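Local coordinates for phenolic acid decarboxylase (Sedimentibacter hydroxybenzoicus, PDB 7AE5) that catalyses non-oxidative decarboxylation of phenolic acids including vanillate, reversibly for 4-hydroxybenzoate and 3,4-dihydroxybenzoate, using prenylated FMN and manganese, at the interface of chains A and B and the interface of chains A and C. Residues are numbered along the deposited sequence; one frame, centred on the assembly and turned at random. Chains: chain A/B, Phenolic acid decarboxylase; chain C, Protein ShdD.

Contact 1: the interface of chains A and B. Residues chain A 373, 417-421; chain B 363, 366-367, 370, 415.
A:Ile417 and B:Phe370 reach toward each other tip to tip: CD1 of the isoleucine stops 4.0 Å from the ring atom CZ, with CE1 nearly as near. Apolar contact continues round the ring. The thiol sulfur SG of A:Cys420 lies 3.8 Å from B:Phe370 CE2 and equally near CZ, while A:Leu373 brings its CB and carbonyl oxygen to CD2, the CB at 3.8 Å from that ring carbon. The ring thus inserts between the 414-421 segment of chain A and A:Leu373, just past helix 364-372 of chain A. Its fit is also set from within chain B, because the carbonyl oxygen of B:Lys366, one helical turn earlier, stands 3.2 Å above the ring plane toward the rim, on the face turned away from A:Leu373 CB. CG anti to the carbonyl carbon (chi1 -69°) sends the ring off its helix toward A:Cys420 and A:Ile417.

A second group of contacts is made by aliphatic parts of polar residues. The methylenes of B:Lys366 run alongside the backbone of A:Glu418 and A:Asn419, CG lying 3.5 Å from A:Asn419 O. Bends at chi2 (-125°) and chi4 (-113°) carry its amine onward to B:Ser415, where NZ donates to OG at 3.1 Å. This bond stays within chain B and ties the helix to strand 414-418. The same serine rests its hydroxyl OG 3.3 Å from the CG2 branch of A:Ile417, with CB behind it. At the other end, the A:Pro421 ring sits against the B:Gly363 peptide, CG lying 3.3 Å from the glycine O.

Direct N or O pairing between the chains is absent here, and the patch hides 243 Å² through apolar contact and carbons laid against backbone carbonyls. Two-fold symmetry supplies a twin with the chains exchanged. In this hexamer-forming UbiD-family enzyme, the site helps join two decarboxylase subunits through helix 364-372 and the 414-421 strand region.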
# COMPACT_ATOMS: atom_id res chain seq x y z
N LEU A 373 -16.40 -14.04 -4.00
CA LEU A 373 -16.60 -12.99 -3.01
C LEU A 373 -17.88 -12.19 -3.25
O LEU A 373 -18.13 -11.23 -2.50
CB LEU A 373 -15.39 -12.05 -2.99
CG LEU A 373 -14.11 -12.69 -2.46
CD1 LEU A 373 -12.90 -11.81 -2.74
CD2 LEU A 373 -14.22 -12.98 -0.97
N ILE A 417 -7.93 -6.25 0.28
CA ILE A 417 -9.08 -5.36 0.10
C ILE A 417 -9.75 -5.14 1.45
O ILE A 417 -10.32 -6.07 2.03
CB ILE A 417 -10.09 -5.93 -0.92
CG1 ILE A 417 -9.38 -6.29 -2.22
CG2 ILE A 417 -11.19 -4.92 -1.19
CD1 ILE A 417 -9.97 -7.48 -2.93
N GLU A 418 -9.70 -3.90 1.94
CA GLU A 418 -10.23 -3.54 3.24
C GLU A 418 -11.71 -3.19 3.16
O GLU A 418 -12.26 -2.92 2.08
CB GLU A 418 -9.46 -2.37 3.85
CG GLU A 418 -7.99 -2.30 3.46
CD GLU A 418 -7.06 -2.84 4.55
OE1 GLU A 418 -7.54 -3.08 5.68
OE2 GLU A 418 -5.86 -3.02 4.27
N ASN A 419 -12.36 -3.19 4.32
CA ASN A 419 -13.76 -2.76 4.47
C ASN A 419 -14.70 -3.59 3.60
O ASN A 419 -15.54 -3.06 2.87
CB ASN A 419 -13.91 -1.27 4.18
CG ASN A 419 -14.99 -0.62 5.02
OD1 ASN A 419 -14.91 -0.62 6.25
ND2 ASN A 419 -16.00 -0.07 4.36
N CYS A 420 -14.56 -4.90 3.69
CA CYS A 420 -15.40 -5.86 3.01
C CYS A 420 -16.32 -6.57 3.99
O CYS A 420 -16.13 -6.50 5.21
CB CYS A 420 -14.52 -6.88 2.27
SG CYS A 420 -13.87 -6.28 0.71
N PRO A 421 -17.36 -7.27 3.50
CA PRO A 421 -18.23 -8.02 4.41
C PRO A 421 -17.47 -9.12 5.13
O PRO A 421 -16.54 -9.72 4.58
CB PRO A 421 -19.30 -8.60 3.48
CG PRO A 421 -19.30 -7.70 2.30
CD PRO A 421 -17.86 -7.31 2.12
N GLY B 363 -20.13 -3.40 4.26
CA GLY B 363 -19.25 -3.84 3.20
C GLY B 363 -19.94 -4.35 1.95
O GLY B 363 -19.25 -4.69 0.98
N LYS B 366 -18.82 -3.19 -1.68
CA LYS B 366 -17.68 -3.83 -2.34
C LYS B 366 -18.09 -5.15 -2.98
O LYS B 366 -17.60 -5.51 -4.05
CB LYS B 366 -16.54 -4.04 -1.35
CG LYS B 366 -16.14 -2.79 -0.58
CD LYS B 366 -14.66 -2.50 -0.74
CE LYS B 366 -14.33 -1.08 -0.28
NZ LYS B 366 -13.90 -0.23 -1.43
N GLY B 367 -19.00 -5.88 -2.33
CA GLY B 367 -19.49 -7.12 -2.91
C GLY B 367 -20.25 -6.91 -4.20
O GLY B 367 -20.15 -7.70 -5.13
N PHE B 370 -17.64 -6.44 -6.69
CA PHE B 370 -17.05 -7.73 -7.03
C PHE B 370 -17.90 -8.45 -8.07
O PHE B 370 -17.37 -9.05 -9.01
CB PHE B 370 -16.90 -8.60 -5.78
CG PHE B 370 -15.85 -8.12 -4.82
CD1 PHE B 370 -14.74 -7.42 -5.27
CD2 PHE B 370 -15.98 -8.37 -3.46
CE1 PHE B 370 -13.78 -6.98 -4.37
CE2 PHE B 370 -15.02 -7.93 -2.57
CZ PHE B 370 -13.92 -7.24 -3.02
N SER B 415 -10.30 0.55 -3.18
CA SER B 415 -9.53 -0.67 -3.35
C SER B 415 -8.89 -0.69 -4.73
O SER B 415 -9.57 -0.44 -5.73
CB SER B 415 -10.40 -1.91 -3.15
OG SER B 415 -11.25 -1.76 -2.02

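Contact 2: the interface of chains A and C. Residues chain A 170, 172, 271-272, 291; chain C 5, 31-32.
Water 1 is gripped from both chains and joins C:Arg5 to A:Gln170 and A:Val272. The guanidinium NH2 of C:Arg5 meets it at 3.1 Å, nearly straight (173° at the hydrogen) and in the guanidinium plane. From chain A, the amide NE2 of A:Gln170 approaches the same water to 2.9 Å, and the carbonyl O of A:Val272 lies 2.7 Å from it. That carbonyl also accepts a bond from A:Lys172, whose NZ stands 2.7 Å from A:Val272 O, well above the carbonyl plane (56° out of it). One backbone oxygen therefore links the water bridge to the lysine.

Around the lysine, charge is probably balanced by A:Glu291, whose OE1 forms a salt bridge with NZ and takes a bond from the hydroxyl OG1 of A:Thr271 at 2.7 Å. C:Cys32 lies against this cluster: its SG, anti to the carbonyl carbon (chi1 -60°), comes 3.6 Å from A:Lys172 NZ. The lysine's positive charge could polarise this thiol. Apolar fit comes from the same cysteine, its SG against A:Thr271 CB and its CB against A:Lys172 CE.

A:Val272 lays its CB and CG1 against the carbonyl O of C:Cys31 (CG1 at 3.6 Å) and slides past the C:Arg5 side chain, which runs in the opposite direction. C:Arg5 also donates through NE to SG of C:Cys31, 3.5 Å away. C:Cys31 belongs to the second of two Cys-x2-Cys pairs that bind zinc, as in a zinc finger, and C:Arg5 lies between the cysteines of the first. This second-shell bond connects the zinc site to the interface and may temper the charge on the sulfur. The patch helps dock the zinc-site loop of ShdD onto the decarboxylase, through a water bridge and C:Cys32.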
# COMPACT_ATOMS: atom_id res chain seq x y z
N GLN A 170 -28.37 -28.86 25.36
CA GLN A 170 -27.86 -29.02 26.71
C GLN A 170 -28.90 -29.70 27.59
O GLN A 170 -30.05 -29.25 27.66
CB GLN A 170 -27.48 -27.67 27.32
CG GLN A 170 -27.02 -27.78 28.77
CD GLN A 170 -26.65 -26.44 29.38
OE1 GLN A 170 -26.58 -25.43 28.68
NE2 GLN A 170 -26.41 -26.43 30.69
N LYS A 172 -30.79 -30.24 30.74
CA LYS A 172 -31.10 -29.40 31.89
C LYS A 172 -31.74 -30.19 33.03
O LYS A 172 -31.28 -30.11 34.17
CB LYS A 172 -32.01 -28.24 31.47
CG LYS A 172 -31.33 -26.89 31.46
CD LYS A 172 -30.68 -26.61 30.11
CE LYS A 172 -29.78 -25.40 30.18
NZ LYS A 172 -30.55 -24.15 30.46
N THR A 271 -33.44 -19.73 29.98
CA THR A 271 -32.54 -20.15 31.03
C THR A 271 -31.11 -20.19 30.51
O THR A 271 -30.87 -20.22 29.30
CB THR A 271 -32.92 -21.53 31.59
OG1 THR A 271 -32.86 -22.51 30.54
CG2 THR A 271 -34.32 -21.50 32.19
N VAL A 272 -30.16 -20.18 31.45
CA VAL A 272 -28.75 -20.13 31.10
C VAL A 272 -28.37 -21.39 30.34
O VAL A 272 -28.47 -22.51 30.86
CB VAL A 272 -27.89 -19.96 32.36
CG1 VAL A 272 -26.43 -19.79 31.98
CG2 VAL A 272 -28.37 -18.77 33.17
N GLU A 291 -35.85 -23.60 26.32
CA GLU A 291 -35.87 -24.92 26.91
C GLU A 291 -36.98 -25.75 26.27
O GLU A 291 -38.03 -25.22 25.89
CB GLU A 291 -36.07 -24.85 28.43
CG GLU A 291 -34.78 -25.01 29.22
CD GLU A 291 -35.02 -25.12 30.71
OE1 GLU A 291 -34.12 -24.72 31.49
OE2 GLU A 291 -36.10 -25.60 31.11
N ARG C 5 -20.05 -22.85 39.49
CA ARG C 5 -20.06 -21.73 38.56
C ARG C 5 -20.52 -20.42 39.19
O ARG C 5 -19.90 -19.38 38.96
CB ARG C 5 -20.95 -22.04 37.35
CG ARG C 5 -20.92 -20.96 36.29
CD ARG C 5 -21.28 -21.49 34.92
NE ARG C 5 -22.67 -21.93 34.84
CZ ARG C 5 -23.30 -22.25 33.71
NH1 ARG C 5 -22.68 -22.18 32.54
NH2 ARG C 5 -24.57 -22.64 33.76
N CYS C 31 -28.38 -21.24 37.78
CA CYS C 31 -27.67 -21.03 36.53
C CYS C 31 -27.63 -22.27 35.63
O CYS C 31 -27.04 -22.20 34.55
CB CYS C 31 -26.24 -20.56 36.80
SG CYS C 31 -25.12 -21.87 37.33
N CYS C 32 -28.23 -23.38 36.05
CA CYS C 32 -28.36 -24.61 35.27
C CYS C 32 -27.03 -25.33 35.05
O CYS C 32 -26.93 -26.18 34.15
CB CYS C 32 -29.03 -24.35 33.91
SG CYS C 32 -30.69 -23.67 34.02
O HOH W 1 -26.04 -23.63 31.19

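Contact 1 and contact 2 lie about 40 Å apart, centre to centre, and share no residue or secondary-structure element, although chain A takes part in both. Contact 1 uses helix 364-372 and the 414-421 strands for decarboxylase self-association. Contact 2 uses strands 169-173 and 271-273, backed by A:Glu291 of strand 287-299, to receive ShdD. Their centres are about 24 Å and 15 Å from A:Glu278, the predicted proton donor, and strand 169-173 directly follows the predicted prenylated-FMN-binding stretch. Separate surfaces allow each subunit to join its neighbour and carry ShdD at once, consistent with six copies of each protein in the deposited assembly.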